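Long-range contacts in 2'-5' RNA Ligase (Thermus thermophilus, PDB 1IUH), which is a LigT-like member of the 2H phosphoesterase clan, built on a curled antiparallel sheet with two probable His-x-Thr-x motifs: residues A[40-45]-A[125-130]; A[72-77]-A[91-96]; A[85-90]-A[133-138]. One frame throughout, in Å; residues are numbered along the deposited sequence. Where two conformers were deposited one is given.

Contact 1 of 3, residues A[40-45]-A[125-130]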
ATOM      1  N   LEU A  40      -0.899   2.897   0.684  1.00 19.37           N
ATOM      2  CA  LEU A  40       0.366   2.424   0.080  1.00 19.31           C
ATOM      3  C   LEU A  40       0.775   1.175   0.848  1.00 19.44           C
ATOM      4  O   LEU A  40       1.016   1.240   2.066  1.00 22.32           O
ATOM      5  CB  LEU A  40       1.481   3.472   0.230  1.00 17.90           C
ATOM      6  CG  LEU A  40       2.810   3.165  -0.453  1.00 19.03           C
ATOM      7  CD1 LEU A  40       3.521   4.486  -0.974  1.00 16.78           C
ATOM      8  CD2 LEU A  40       3.685   2.429   0.577  1.00 19.64           C
ATOM      9  N   THR A  41       0.855   0.046   0.168  1.00 18.76           N
ATOM     10  CA  THR A  41       1.248  -1.203   0.835  1.00 19.59           C
ATOM     11  C   THR A  41       2.754  -1.362   1.062  1.00 18.96           C
ATOM     12  O   THR A  41       3.528  -1.161   0.178  1.00 18.28           O
ATOM     13  CB  THR A  41       0.732  -2.406   0.030  1.00 20.44           C
ATOM     14  OG1 THR A  41      -0.711  -2.318  -0.062  1.00 20.19           O
ATOM     15  CG2 THR A  41       1.157  -3.717   0.688  1.00 17.58           C
ATOM     16  N   LEU A  42       3.200  -1.671   2.266  1.00 19.79           N
ATOM     17  CA  LEU A  42       4.652  -1.825   2.417  1.00 18.73           C
ATOM     18  C   LEU A  42       5.072  -3.274   2.210  1.00 19.26           C
ATOM     19  O   LEU A  42       6.173  -3.556   1.754  1.00 20.75           O
ATOM     20  CB  LEU A  42       5.101  -1.348   3.764  1.00 16.89           C
ATOM     21  CG  LEU A  42       4.661   0.070   4.064  1.00 16.75           C
ATOM     22  CD1 LEU A  42       4.416   0.204   5.567  1.00 16.90           C
ATOM     23  CD2 LEU A  42       5.729   1.025   3.587  1.00 14.80           C
ATOM     24  N   LEU A  43       4.170  -4.187   2.490  1.00 19.17           N
ATOM     25  CA  LEU A  43       4.459  -5.605   2.347  1.00 20.85           C
ATOM     26  C   LEU A  43       3.172  -6.413   2.401  1.00 21.04           C
ATOM     27  O   LEU A  43       2.488  -6.344   3.401  1.00 21.37           O
ATOM     28  CB  LEU A  43       5.367  -6.064   3.475  1.00 20.29           C
ATOM     29  CG  LEU A  43       5.661  -7.568   3.455  1.00 21.43           C
ATOM     30  CD1 LEU A  43       6.402  -7.848   2.188  1.00 20.01           C
ATOM     31  CD2 LEU A  43       6.534  -8.011   4.715  1.00 20.16           C
ATOM     32  N   PHE A  44       2.832  -7.126   1.320  1.00 21.49           N
ATOM     33  CA  PHE A  44       1.634  -7.981   1.267  1.00 21.56           C
ATOM     34  C   PHE A  44       2.026  -9.390   1.794  1.00 22.54           C
ATOM     35  O   PHE A  44       3.079  -9.920   1.448  1.00 24.01           O
ATOM     36  CB  PHE A  44       1.137  -8.006  -0.172  1.00 20.82           C
ATOM     37  CG  PHE A  44       0.045  -8.949  -0.424  1.00 20.10           C
ATOM     38  CD1 PHE A  44      -1.218  -8.718   0.090  1.00 19.21           C
ATOM     39  CD2 PHE A  44       0.266 -10.089  -1.203  1.00 20.34           C
ATOM     40  CE1 PHE A  44      -2.263  -9.608  -0.163  1.00 17.27           C
ATOM     41  CE2 PHE A  44      -0.777 -10.988  -1.470  1.00 18.33           C
ATOM     42  CZ  PHE A  44      -2.051 -10.741  -0.942  1.00 18.32           C
ATOM     43  N   LEU A  45       1.215  -9.971   2.671  1.00 21.95           N
ATOM     44  CA  LEU A  45       1.536 -11.276   3.241  1.00 21.98           C
ATOM     45  C   LEU A  45       0.737 -12.478   2.686  1.00 21.83           C
ATOM     46  O   LEU A  45       1.129 -13.620   2.854  1.00 20.41           O
ATOM     47  CB  LEU A  45       1.416 -11.225   4.784  1.00 21.79           C
ATOM     48  CG  LEU A  45       2.324 -10.270   5.588  1.00 22.56           C
ATOM     49  CD1 LEU A  45       2.010 -10.519   7.076  1.00 21.81           C
ATOM     50  CD2 LEU A  45       3.830 -10.451   5.330  1.00 19.53           C
ATOM     51  N   LYS A 125       8.819  -9.519  -5.987  1.00 36.51           N
ATOM     52  CA  LYS A 125       8.681  -8.238  -6.631  1.00 36.48           C
ATOM     53  C   LYS A 125       9.453  -7.255  -5.803  1.00 37.70           C
ATOM     54  O   LYS A 125       9.506  -7.344  -4.572  1.00 38.43           O
ATOM     55  CB  LYS A 125       7.225  -7.774  -6.670  1.00 37.18           C
ATOM     56  CG  LYS A 125       6.292  -8.550  -7.604  1.00 38.50           C
ATOM     57  CD  LYS A 125       4.945  -7.839  -7.690  1.00 41.51           C
ATOM     58  CE  LYS A 125       3.785  -8.753  -8.201  1.00 43.57           C
ATOM     59  NZ  LYS A 125       2.408  -8.271  -7.719  1.00 42.04           N
ATOM     60  N   PRO A 126      10.125  -6.331  -6.477  1.00 38.28           N
ATOM     61  CA  PRO A 126      10.934  -5.258  -5.894  1.00 36.45           C
ATOM     62  C   PRO A 126       9.931  -4.228  -5.438  1.00 34.02           C
ATOM     63  O   PRO A 126       9.039  -3.877  -6.175  1.00 33.02           O
ATOM     64  CB  PRO A 126      11.734  -4.738  -7.084  1.00 35.55           C
ATOM     65  CG  PRO A 126      11.893  -5.946  -7.941  1.00 37.75           C
ATOM     66  CD  PRO A 126      10.483  -6.530  -7.901  1.00 39.36           C
ATOM     67  N   PHE A 127      10.101  -3.739  -4.230  1.00 33.06           N
ATOM     68  CA  PHE A 127       9.199  -2.749  -3.690  1.00 32.11           C
ATOM     69  C   PHE A 127       9.176  -1.444  -4.512  1.00 33.05           C
ATOM     70  O   PHE A 127      10.205  -0.854  -4.799  1.00 33.42           O
ATOM     71  CB  PHE A 127       9.585  -2.462  -2.237  1.00 28.74           C
ATOM     72  CG  PHE A 127       8.848  -1.340  -1.635  1.00 24.95           C
ATOM     73  CD1 PHE A 127       7.485  -1.406  -1.460  1.00 24.98           C
ATOM     74  CD2 PHE A 127       9.500  -0.209  -1.238  1.00 24.75           C
ATOM     75  CE1 PHE A 127       6.770  -0.340  -0.881  1.00 22.75           C
ATOM     76  CE2 PHE A 127       8.774   0.876  -0.649  1.00 25.14           C
ATOM     77  CZ  PHE A 127       7.409   0.787  -0.479  1.00 21.25           C
ATOM     78  N   LYS A 128       7.975  -1.010  -4.860  1.00 33.67           N
ATOM     79  CA  LYS A 128       7.737   0.211  -5.602  1.00 35.34           C
ATOM     80  C   LYS A 128       6.721   1.066  -4.820  1.00 34.79           C
ATOM     81  O   LYS A 128       5.516   0.797  -4.895  1.00 36.55           O
ATOM     82  CB  LYS A 128       7.096  -0.128  -6.930  1.00 38.01           C
ATOM     83  CG  LYS A 128       7.832   0.377  -8.085  1.00 42.51           C
ATOM     84  CD  LYS A 128       8.516  -0.779  -8.770  1.00 45.40           C
ATOM     85  CE  LYS A 128       9.524  -0.251  -9.766  1.00 47.65           C
ATOM     86  NZ  LYS A 128       9.872  -1.362 -10.669  1.00 51.73           N
ATOM     87  N   PRO A 129       7.158   2.120  -4.109  1.00 31.71           N
ATOM     88  CA  PRO A 129       6.096   2.861  -3.397  1.00 29.72           C
ATOM     89  C   PRO A 129       4.997   3.449  -4.332  1.00 29.05           C
ATOM     90  O   PRO A 129       5.188   4.524  -4.921  1.00 28.35           O
ATOM     91  CB  PRO A 129       6.875   3.932  -2.614  1.00 30.79           C
ATOM     92  CG  PRO A 129       8.082   4.201  -3.509  1.00 31.62           C
ATOM     93  CD  PRO A 129       8.427   2.853  -4.174  1.00 29.13           C
ATOM     94  N   HIS A 130       3.876   2.716  -4.444  0.54 29.16           N
ATOM     95  CA  HIS A 130       2.713   3.031  -5.305  0.54 28.46           C
ATOM     96  C   HIS A 130       1.382   3.078  -4.487  0.54 27.68           C
ATOM     97  O   HIS A 130       1.261   2.364  -3.494  0.54 27.71           O
ATOM     98  CB  HIS A 130       2.569   1.925  -6.395  0.54 28.22           C
ATOM     99  CG  HIS A 130       3.691   1.863  -7.403  0.54 28.92           C
ATOM    100  ND1 HIS A 130       3.729   0.916  -8.407  0.54 27.15           N
ATOM    101  CD2 HIS A 130       4.785   2.654  -7.591  0.54 28.98           C
ATOM    102  CE1 HIS A 130       4.791   1.126  -9.169  0.54 27.78           C
ATOM    103  NE2 HIS A 130       5.449   2.173  -8.698  0.54 28.02           N
TER
HETATM  104  O   HOH W   1       3.471  -0.532  -2.758  1.00 30.12           O

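Contact 2 of 3, residues A[72-77]-A[91-96]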
ATOM      1  N   ALA A  72       6.937  12.199   3.068  1.00 29.83           N
ATOM      2  CA  ALA A  72       6.787  11.533   1.779  1.00 28.23           C
ATOM      3  C   ALA A  72       6.253  12.632   0.846  1.00 30.48           C
ATOM      4  O   ALA A  72       5.669  13.653   1.291  1.00 29.24           O
ATOM      5  CB  ALA A  72       5.786  10.407   1.839  1.00 25.95           C
ATOM      6  N   ARG A  73       6.459  12.396  -0.447  1.00 31.21           N
ATOM      7  CA  ARG A  73       6.041  13.284  -1.504  1.00 30.98           C
ATOM      8  C   ARG A  73       5.259  12.403  -2.483  1.00 30.58           C
ATOM      9  O   ARG A  73       5.624  11.261  -2.774  1.00 27.45           O
ATOM     10  CB  ARG A  73       7.281  13.875  -2.132  1.00 33.10           C
ATOM     11  CG  ARG A  73       7.056  14.712  -3.314  1.00 39.59           C
ATOM     12  CD  ARG A  73       7.846  16.032  -3.205  1.00 45.53           C
ATOM     13  NE  ARG A  73       6.959  17.203  -3.361  1.00 50.68           N
ATOM     14  CZ  ARG A  73       7.117  18.348  -2.692  1.00 53.95           C
ATOM     15  NH1 ARG A  73       8.137  18.474  -1.837  1.00 54.77           N
ATOM     16  NH2 ARG A  73       6.229  19.342  -2.825  1.00 55.64           N
ATOM     17  N   LEU A  74       4.129  12.930  -2.924  1.00 31.18           N
ATOM     18  CA  LEU A  74       3.272  12.264  -3.895  1.00 31.98           C
ATOM     19  C   LEU A  74       3.880  12.797  -5.186  1.00 32.72           C
ATOM     20  O   LEU A  74       4.188  13.978  -5.281  1.00 32.20           O
ATOM     21  CB  LEU A  74       1.844  12.745  -3.693  1.00 31.45           C
ATOM     22  CG  LEU A  74       0.698  11.797  -3.984  1.00 29.50           C
ATOM     23  CD1 LEU A  74       0.932  10.490  -3.334  1.00 29.35           C
ATOM     24  CD2 LEU A  74      -0.561  12.409  -3.475  1.00 28.67           C
ATOM     25  N   ARG A  75       4.097  11.952  -6.179  1.00 35.07           N
ATOM     26  CA  ARG A  75       4.755  12.488  -7.353  1.00 37.99           C
ATOM     27  C   ARG A  75       4.441  11.790  -8.679  1.00 37.85           C
ATOM     28  O   ARG A  75       5.121  10.840  -9.042  1.00 39.41           O
ATOM     29  CB  ARG A  75       6.257  12.451  -7.048  1.00 41.68           C
ATOM     30  CG  ARG A  75       7.112  13.316  -7.916  1.00 46.90           C
ATOM     31  CD  ARG A  75       8.503  13.464  -7.312  1.00 51.16           C
ATOM     32  NE  ARG A  75       9.416  14.062  -8.291  1.00 53.44           N
ATOM     33  CZ  ARG A  75      10.000  13.390  -9.281  1.00 52.83           C
ATOM     34  NH1 ARG A  75       9.788  12.083  -9.422  1.00 51.91           N
ATOM     35  NH2 ARG A  75      10.761  14.043 -10.158  1.00 53.54           N
ATOM     36  N   GLY A  76       3.425  12.237  -9.411  1.00 37.01           N
ATOM     37  CA  GLY A  76       3.119  11.581 -10.688  1.00 35.15           C
ATOM     38  C   GLY A  76       2.326  10.296 -10.614  1.00 33.81           C
ATOM     39  O   GLY A  76       2.207   9.704  -9.542  1.00 34.10           O
ATOM     40  N   THR A  77       1.774   9.862 -11.746  1.00 33.08           N
ATOM     41  CA  THR A  77       0.953   8.631 -11.813  1.00 31.74           C
ATOM     42  C   THR A  77       1.587   7.602 -12.738  1.00 31.03           C
ATOM     43  O   THR A  77       2.554   7.917 -13.403  1.00 32.40           O
ATOM     44  CB  THR A  77      -0.390   8.904 -12.434  1.00 31.30           C
ATOM     45  OG1 THR A  77      -0.161   9.741 -13.567  1.00 34.16           O
ATOM     46  CG2 THR A  77      -1.349   9.537 -11.488  1.00 28.05           C
ATOM     47  N   ALA A  91      -0.724   6.065  -8.130  1.00 25.31           N
ATOM     48  CA  ALA A  91       0.073   7.247  -7.968  1.00 26.23           C
ATOM     49  C   ALA A  91       1.456   6.794  -7.432  1.00 25.93           C
ATOM     50  O   ALA A  91       1.523   5.858  -6.634  1.00 25.72           O
ATOM     51  CB  ALA A  91      -0.610   8.181  -6.982  1.00 24.84           C
ATOM     52  N   LYS A  92       2.545   7.446  -7.871  1.00 26.55           N
ATOM     53  CA  LYS A  92       3.880   7.143  -7.348  1.00 25.66           C
ATOM     54  C   LYS A  92       4.123   8.081  -6.143  1.00 26.11           C
ATOM     55  O   LYS A  92       3.825   9.277  -6.176  1.00 25.51           O
ATOM     56  CB  LYS A  92       5.007   7.317  -8.414  1.00 25.93           C
ATOM     57  CG  LYS A  92       4.915   6.438  -9.726  1.00 29.88           C
ATOM     58  CD  LYS A  92       6.283   6.248 -10.477  1.00 32.36           C
ATOM     59  CE  LYS A  92       6.281   6.597 -12.037  1.00 35.20           C
ATOM     60  NZ  LYS A  92       6.003   5.513 -13.086  1.00 36.11           N
ATOM     61  N   ALA A  93       4.618   7.521  -5.048  1.00 26.56           N
ATOM     62  CA  ALA A  93       4.944   8.316  -3.865  1.00 27.08           C
ATOM     63  C   ALA A  93       6.406   7.972  -3.654  1.00 27.01           C
ATOM     64  O   ALA A  93       6.863   6.963  -4.177  1.00 27.54           O
ATOM     65  CB  ALA A  93       4.140   7.874  -2.671  1.00 26.33           C
ATOM     66  N   GLU A  94       7.142   8.786  -2.912  1.00 27.27           N
ATOM     67  CA  GLU A  94       8.554   8.481  -2.688  1.00 28.14           C
ATOM     68  C   GLU A  94       9.064   8.946  -1.342  1.00 26.95           C
ATOM     69  O   GLU A  94       8.582   9.942  -0.798  1.00 27.87           O
ATOM     70  CB  GLU A  94       9.407   9.102  -3.795  1.00 30.73           C
ATOM     71  CG  GLU A  94       9.773  10.543  -3.573  1.00 35.10           C
ATOM     72  CD  GLU A  94      10.498  11.142  -4.780  1.00 39.44           C
ATOM     73  OE1 GLU A  94      11.467  10.482  -5.255  1.00 38.57           O
ATOM     74  OE2 GLU A  94      10.093  12.260  -5.235  1.00 39.89           O
ATOM     75  N   ALA A  95      10.043   8.218  -0.821  1.00 25.09           N
ATOM     76  CA  ALA A  95      10.694   8.518   0.457  1.00 23.88           C
ATOM     77  C   ALA A  95      11.457   7.300   0.915  1.00 25.00           C
ATOM     78  O   ALA A  95      10.970   6.172   0.840  1.00 25.44           O
ATOM     79  CB  ALA A  95       9.682   8.878   1.526  1.00 24.47           C
ATOM     80  N   GLU A  96      12.677   7.537   1.363  1.00 27.75           N
ATOM     81  CA  GLU A  96      13.545   6.505   1.916  1.00 29.74           C
ATOM     82  C   GLU A  96      12.797   5.645   2.969  1.00 28.79           C
ATOM     83  O   GLU A  96      12.953   4.399   3.040  1.00 27.45           O
ATOM     84  CB  GLU A  96      14.694   7.182   2.621  1.00 32.83           C
ATOM     85  CG  GLU A  96      16.003   6.969   1.934  1.00 40.09           C
ATOM     86  CD  GLU A  96      16.368   5.512   1.848  1.00 42.43           C
ATOM     87  OE1 GLU A  96      16.305   4.946   0.709  1.00 44.19           O
ATOM     88  OE2 GLU A  96      16.704   4.947   2.928  1.00 43.80           O
TER

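Contact 3 of 3, residues A[85-90]-A[133-138]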
ATOM      1  N   THR A  85      -2.724  -3.397 -22.470  1.00 45.18           N
ATOM      2  CA  THR A  85      -3.890  -3.231 -21.615  1.00 45.98           C
ATOM      3  C   THR A  85      -3.388  -3.023 -20.178  1.00 46.57           C
ATOM      4  O   THR A  85      -2.628  -3.861 -19.668  1.00 46.82           O
ATOM      5  CB  THR A  85      -4.779  -4.490 -21.596  1.00 46.41           C
ATOM      6  OG1 THR A  85      -4.971  -4.980 -22.923  1.00 47.87           O
ATOM      7  CG2 THR A  85      -6.136  -4.169 -21.004  1.00 47.42           C
ATOM      8  N   PRO A  86      -3.818  -1.924 -19.496  1.00 46.05           N
ATOM      9  CA  PRO A  86      -3.367  -1.691 -18.121  1.00 43.99           C
ATOM     10  C   PRO A  86      -4.218  -2.549 -17.170  1.00 42.62           C
ATOM     11  O   PRO A  86      -5.304  -2.981 -17.524  1.00 41.71           O
ATOM     12  CB  PRO A  86      -3.599  -0.201 -17.942  1.00 43.88           C
ATOM     13  CG  PRO A  86      -4.925  -0.024 -18.599  1.00 44.87           C
ATOM     14  CD  PRO A  86      -4.868  -0.948 -19.851  1.00 45.46           C
ATOM     15  N   ARG A  87      -3.676  -2.848 -15.995  1.00 42.42           N
ATOM     16  CA  ARG A  87      -4.357  -3.625 -14.965  1.00 41.12           C
ATOM     17  C   ARG A  87      -4.709  -2.603 -13.884  1.00 39.11           C
ATOM     18  O   ARG A  87      -5.818  -2.599 -13.348  1.00 40.78           O
ATOM     19  CB  ARG A  87      -3.384  -4.655 -14.384  1.00 43.74           C
ATOM     20  CG  ARG A  87      -3.929  -5.688 -13.337  1.00 46.45           C
ATOM     21  CD  ARG A  87      -2.708  -6.420 -12.519  1.00 49.39           C
ATOM     22  NE  ARG A  87      -2.767  -6.242 -11.036  1.00 48.79           N
ATOM     23  CZ  ARG A  87      -1.828  -6.596 -10.149  1.00 48.18           C
ATOM     24  NH1 ARG A  87      -0.702  -7.157 -10.550  1.00 49.64           N
ATOM     25  NH2 ARG A  87      -2.032  -6.417  -8.850  1.00 46.34           N
ATOM     26  N   VAL A  88      -3.789  -1.681 -13.631  1.00 35.15           N
ATOM     27  CA  VAL A  88      -3.960  -0.739 -12.554  1.00 33.22           C
ATOM     28  C   VAL A  88      -3.540   0.688 -12.792  1.00 31.07           C
ATOM     29  O   VAL A  88      -2.609   0.965 -13.523  1.00 32.04           O
ATOM     30  CB  VAL A  88      -3.169  -1.258 -11.296  1.00 34.04           C
ATOM     31  CG1 VAL A  88      -3.348  -0.332 -10.104  1.00 37.30           C
ATOM     32  CG2 VAL A  88      -3.676  -2.588 -10.906  1.00 33.51           C
ATOM     33  N   TRP A  89      -4.210   1.611 -12.137  1.00 29.21           N
ATOM     34  CA  TRP A  89      -3.806   2.990 -12.274  1.00 28.93           C
ATOM     35  C   TRP A  89      -3.404   3.406 -10.856  1.00 29.51           C
ATOM     36  O   TRP A  89      -4.233   3.305  -9.940  1.00 31.44           O
ATOM     37  CB  TRP A  89      -4.948   3.867 -12.765  1.00 26.76           C
ATOM     38  CG  TRP A  89      -4.485   5.285 -13.003  1.00 26.26           C
ATOM     39  CD1 TRP A  89      -3.301   5.672 -13.579  1.00 27.00           C
ATOM     40  CD2 TRP A  89      -5.226   6.477 -12.783  1.00 24.14           C
ATOM     41  NE1 TRP A  89      -3.272   7.025 -13.738  1.00 24.78           N
ATOM     42  CE2 TRP A  89      -4.440   7.550 -13.259  1.00 24.75           C
ATOM     43  CE3 TRP A  89      -6.489   6.753 -12.230  1.00 25.02           C
ATOM     44  CZ2 TRP A  89      -4.878   8.906 -13.206  1.00 24.04           C
ATOM     45  CZ3 TRP A  89      -6.926   8.114 -12.177  1.00 24.46           C
ATOM     46  CH2 TRP A  89      -6.113   9.160 -12.671  1.00 22.32           C
ATOM     47  N   PHE A  90      -2.166   3.897 -10.687  1.00 27.08           N
ATOM     48  CA  PHE A  90      -1.657   4.283  -9.379  1.00 25.26           C
ATOM     49  C   PHE A  90      -0.873   5.557  -9.335  1.00 24.27           C
ATOM     50  O   PHE A  90      -0.377   6.057 -10.324  1.00 22.94           O
ATOM     51  CB  PHE A  90      -0.746   3.172  -8.805  1.00 24.64           C
ATOM     52  CG  PHE A  90       0.476   2.864  -9.684  1.00 23.92           C
ATOM     53  CD1 PHE A  90       1.575   3.713  -9.705  1.00 22.33           C
ATOM     54  CD2 PHE A  90       0.455   1.798 -10.587  1.00 23.28           C
ATOM     55  CE1 PHE A  90       2.605   3.515 -10.595  1.00 21.74           C
ATOM     56  CE2 PHE A  90       1.504   1.599 -11.499  1.00 20.23           C
ATOM     57  CZ  PHE A  90       2.557   2.437 -11.504  1.00 20.85           C
ATOM     58  N   LEU A 133      -5.144   3.854  -7.569  1.00 22.00           N
ATOM     59  CA  LEU A 133      -6.242   4.794  -7.865  1.00 21.96           C
ATOM     60  C   LEU A 133      -7.464   4.143  -8.456  1.00 20.95           C
ATOM     61  O   LEU A 133      -8.609   4.565  -8.205  1.00 21.02           O
ATOM     62  CB  LEU A 133      -5.761   5.824  -8.876  1.00 22.45           C
ATOM     63  CG  LEU A 133      -4.610   6.663  -8.371  1.00 22.43           C
ATOM     64  CD1 LEU A 133      -3.994   7.337  -9.521  1.00 25.39           C
ATOM     65  CD2 LEU A 133      -5.120   7.629  -7.334  1.00 21.16           C
ATOM     66  N   ALA A 134      -7.216   3.133  -9.275  1.00 20.06           N
ATOM     67  CA  ALA A 134      -8.295   2.412  -9.895  1.00 21.93           C
ATOM     68  C   ALA A 134      -7.783   1.160 -10.546  1.00 22.46           C
ATOM     69  O   ALA A 134      -6.611   1.047 -10.853  1.00 22.28           O
ATOM     70  CB  ALA A 134      -9.005   3.322 -10.938  1.00 21.25           C
ATOM     71  N   ARG A 135      -8.684   0.216 -10.768  1.00 25.70           N
ATOM     72  CA  ARG A 135      -8.320  -1.058 -11.410  1.00 28.83           C
ATOM     73  C   ARG A 135      -9.220  -1.293 -12.653  1.00 29.11           C
ATOM     74  O   ARG A 135     -10.431  -0.985 -12.663  1.00 27.82           O
ATOM     75  CB  ARG A 135      -8.427  -2.228 -10.400  1.00 30.99           C
ATOM     76  CG  ARG A 135      -7.481  -2.118  -9.201  1.00 35.52           C
ATOM     77  CD  ARG A 135      -7.520  -3.305  -8.126  1.00 39.19           C
ATOM     78  NE  ARG A 135      -6.251  -3.349  -7.336  1.00 41.49           N
ATOM     79  CZ  ARG A 135      -5.108  -3.971  -7.723  1.00 43.18           C
ATOM     80  NH1 ARG A 135      -5.039  -4.650  -8.894  1.00 38.91           N
ATOM     81  NH2 ARG A 135      -3.999  -3.870  -6.960  1.00 43.34           N
ATOM     82  N   ARG A 136      -8.591  -1.823 -13.698  1.00 29.17           N
ATOM     83  CA  ARG A 136      -9.251  -2.074 -14.958  1.00 31.02           C
ATOM     84  C   ARG A 136     -10.075  -3.357 -15.005  1.00 31.33           C
ATOM     85  O   ARG A 136      -9.554  -4.454 -15.203  1.00 32.68           O
ATOM     86  CB  ARG A 136      -8.168  -1.979 -16.062  1.00 32.64           C
ATOM     87  CG  ARG A 136      -8.131  -3.017 -17.132  1.00 33.64           C
ATOM     88  CD  ARG A 136      -9.403  -3.104 -17.876  1.00 37.27           C
ATOM     89  NE  ARG A 136      -9.214  -3.347 -19.306  1.00 35.92           N
ATOM     90  CZ  ARG A 136      -9.615  -4.439 -19.936  1.00 36.98           C
ATOM     91  NH1 ARG A 136     -10.236  -5.423 -19.263  1.00 34.29           N
ATOM     92  NH2 ARG A 136      -9.410  -4.526 -21.258  1.00 39.39           N
ATOM     93  N   LYS A 137     -11.371  -3.203 -14.774  1.00 31.51           N
ATOM     94  CA  LYS A 137     -12.320  -4.289 -14.791  1.00 31.17           C
ATOM     95  C   LYS A 137     -12.857  -4.498 -16.213  1.00 32.56           C
ATOM     96  O   LYS A 137     -13.419  -5.537 -16.529  1.00 32.67           O
ATOM     97  CB  LYS A 137     -13.466  -3.987 -13.863  1.00 33.15           C
ATOM     98  CG  LYS A 137     -13.312  -4.504 -12.395  1.00 38.57           C
ATOM     99  CD  LYS A 137     -14.720  -4.397 -11.637  1.00 42.06           C
ATOM    100  CE  LYS A 137     -14.861  -5.266 -10.362  1.00 43.98           C
ATOM    101  NZ  LYS A 137     -15.353  -4.485  -9.132  1.00 45.51           N
ATOM    102  N   ALA A 138     -12.667  -3.537 -17.107  1.00 31.83           N
ATOM    103  CA  ALA A 138     -13.180  -3.726 -18.446  1.00 29.83           C
ATOM    104  C   ALA A 138     -12.467  -2.802 -19.406  1.00 29.51           C
ATOM    105  O   ALA A 138     -11.629  -2.037 -19.012  1.00 30.98           O
ATOM    106  CB  ALA A 138     -14.686  -3.509 -18.451  1.00 27.13           C
TER

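Contact 1 of 3, residues A[40-45]-A[125-130]
Leu40 meets Phe127, Pro129 and His130 without any direct hydrogen bond between 40-45 and 125-130. Its side chain leaves with CG anti to the backbone N (chi1 -175°), which carries it toward the incoming loop. Leu40 CB lies 3.9 Å from His130 O. One bond on, Leu40 CG comes closer to the same carbonyl, 3.5 Å from His130 O. The two methyls then part. Leu40 CD1 runs alongside the proline and touches Pro129 CB at 3.8 Å, whereas Leu40 CD2 reaches the rim of the phenyl ring at Phe127 CZ, 4.2 Å away. Thr41 O also lies at this edge, near the ring plane, 3.5 Å from Phe127 CE1. Leu42 adds a looser apolar touch through CD2. The polar link is one water, which donates to Thr41 O at 3.0 Å and to Lys128 O at 3.2 Å. Leu99 of helix 96-113 also touches the Phe127 side chain. His39-Leu40-Thr41-Leu42 and the run starting at His130 fit the paired His-x-Thr-x motifs of 2H proteins, brought close together here with Leu40 packed against the backbone of His130.

Contact 2 of 3, residues A[72-77]-A[91-96]
Arg73 pairs with Glu94 and Leu74 with Ala93 in the antiparallel beta hairpin of strands 70-80 and 88-94, whose segment axes run at 150° to each other. Backbone hydrogen bonds come first. The Arg73-Glu94 pair is bonded both ways, with Glu94 N to Arg73 O the shorter at 2.9 Å. Next comes a beta bulge that shifts the register by one residue: Lys92 O accepts from Arg75 N at 2.7 Å, while Lys92 N donates to Gly76 O at 2.8 Å. Gly76 has a positive phi (80°), where a CB would be pressed against the carbonyl O of Arg75. Beyond it Thr77 faces Ala91, and Thr77 OG1 bonds to Val146 N. Apolar contacts lie on the face of Leu74, Ala91 and Ala93, which Leu17 of helix 11-21 and Phe98 of helix 96-113 help to cover; there Leu74 CD1 meets Ala93 CB at 4.2 Å. Among the charged groups, Arg75 NE and Glu94 OE2 would attract each other at most over a long distance, with no N-H aimed at the oxygen, whose modelled place crowds Arg75 and is uncertain. The backbone adds a CA-H...O contact, Ala93 CA standing 3.2 Å from Arg73 O.

Contact 3 of 3, residues A[85-90]-A[133-138]
Trp89 and Ala134 form a hydrogen-bonded antiparallel pair where strand 88-94 lies beside strand 130-136, a largely buried sheet contact about 15 Å from the centre of the chain (centre to centre). The two strand segments run at 169° to each other. Trp89 N donates to Ala134 O at 2.8 Å, and further along Arg136 N donates to Arg87 O at 2.9 Å. Trp89 O is gripped twice, by Leu133 N at 2.6 Å and by Ala134 N at 3.1 Å. Both donors face this one residue, which makes a classic beta bulge.

The main side-chain contact lies beside the bulge. With CG anti to the backbone N (chi1 -176°), the Trp89 indole lies where Leu133 crosses it obliquely. Leu133 CD1 sits over the six-membered ring in a CH-pi contact, 3.6 Å from its centroid, while Leu133 CB meets Trp89 CE3 near the rim. Ala134 CB approaches the same ring at its edge. Tyr79 stacks on the indole as well, and Val24 and Val146 touch it.

On the other face Val88 CG2 lies over the flat side of the Arg135 guanidinium, 3.2 Å from Arg135 NH1. Arg87, its chain bent at chi3, lies alongside Arg135, the two guanidinium groups edge to edge and nearly coplanar. Arg87 NH2 and Arg135 NH1 are both donors, 3.5 Å apart, and their like charges would be expected to repel.

A second classic bulge, with Arg87 and Val88 both facing Phe80, marks the other side of strand 88-94. Strand 130-136 opens with what fits the second His-x-Thr-x motif, Leu133 being its last position, and runs on as the neighbour of 88-94 in the antiparallel sheet characteristic of 2H proteins.

How the contacts relate
From the N terminus, strand 39-47 comes first, and contact 1 closes a long loop when the chain returns at 125-130 to pack against it. Contact 2 falls wholly within that loop and closes the short hairpin of 72-77 with 91-96. Contact 3 starts inside the hairpin at 85-90 and ends past contact 1 at 133-138, crossing both. Contacts 2 and 3 share strand 88-94, whose neighbours in the sheet are strands 70-80 and 130-136. Physical touches join the three: Pro129 O probably accepts a hydrogen bond from Ala93 N, His130 stacks on Phe90 in the conformer described, and Thr77 packs against Trp89 and Leu133.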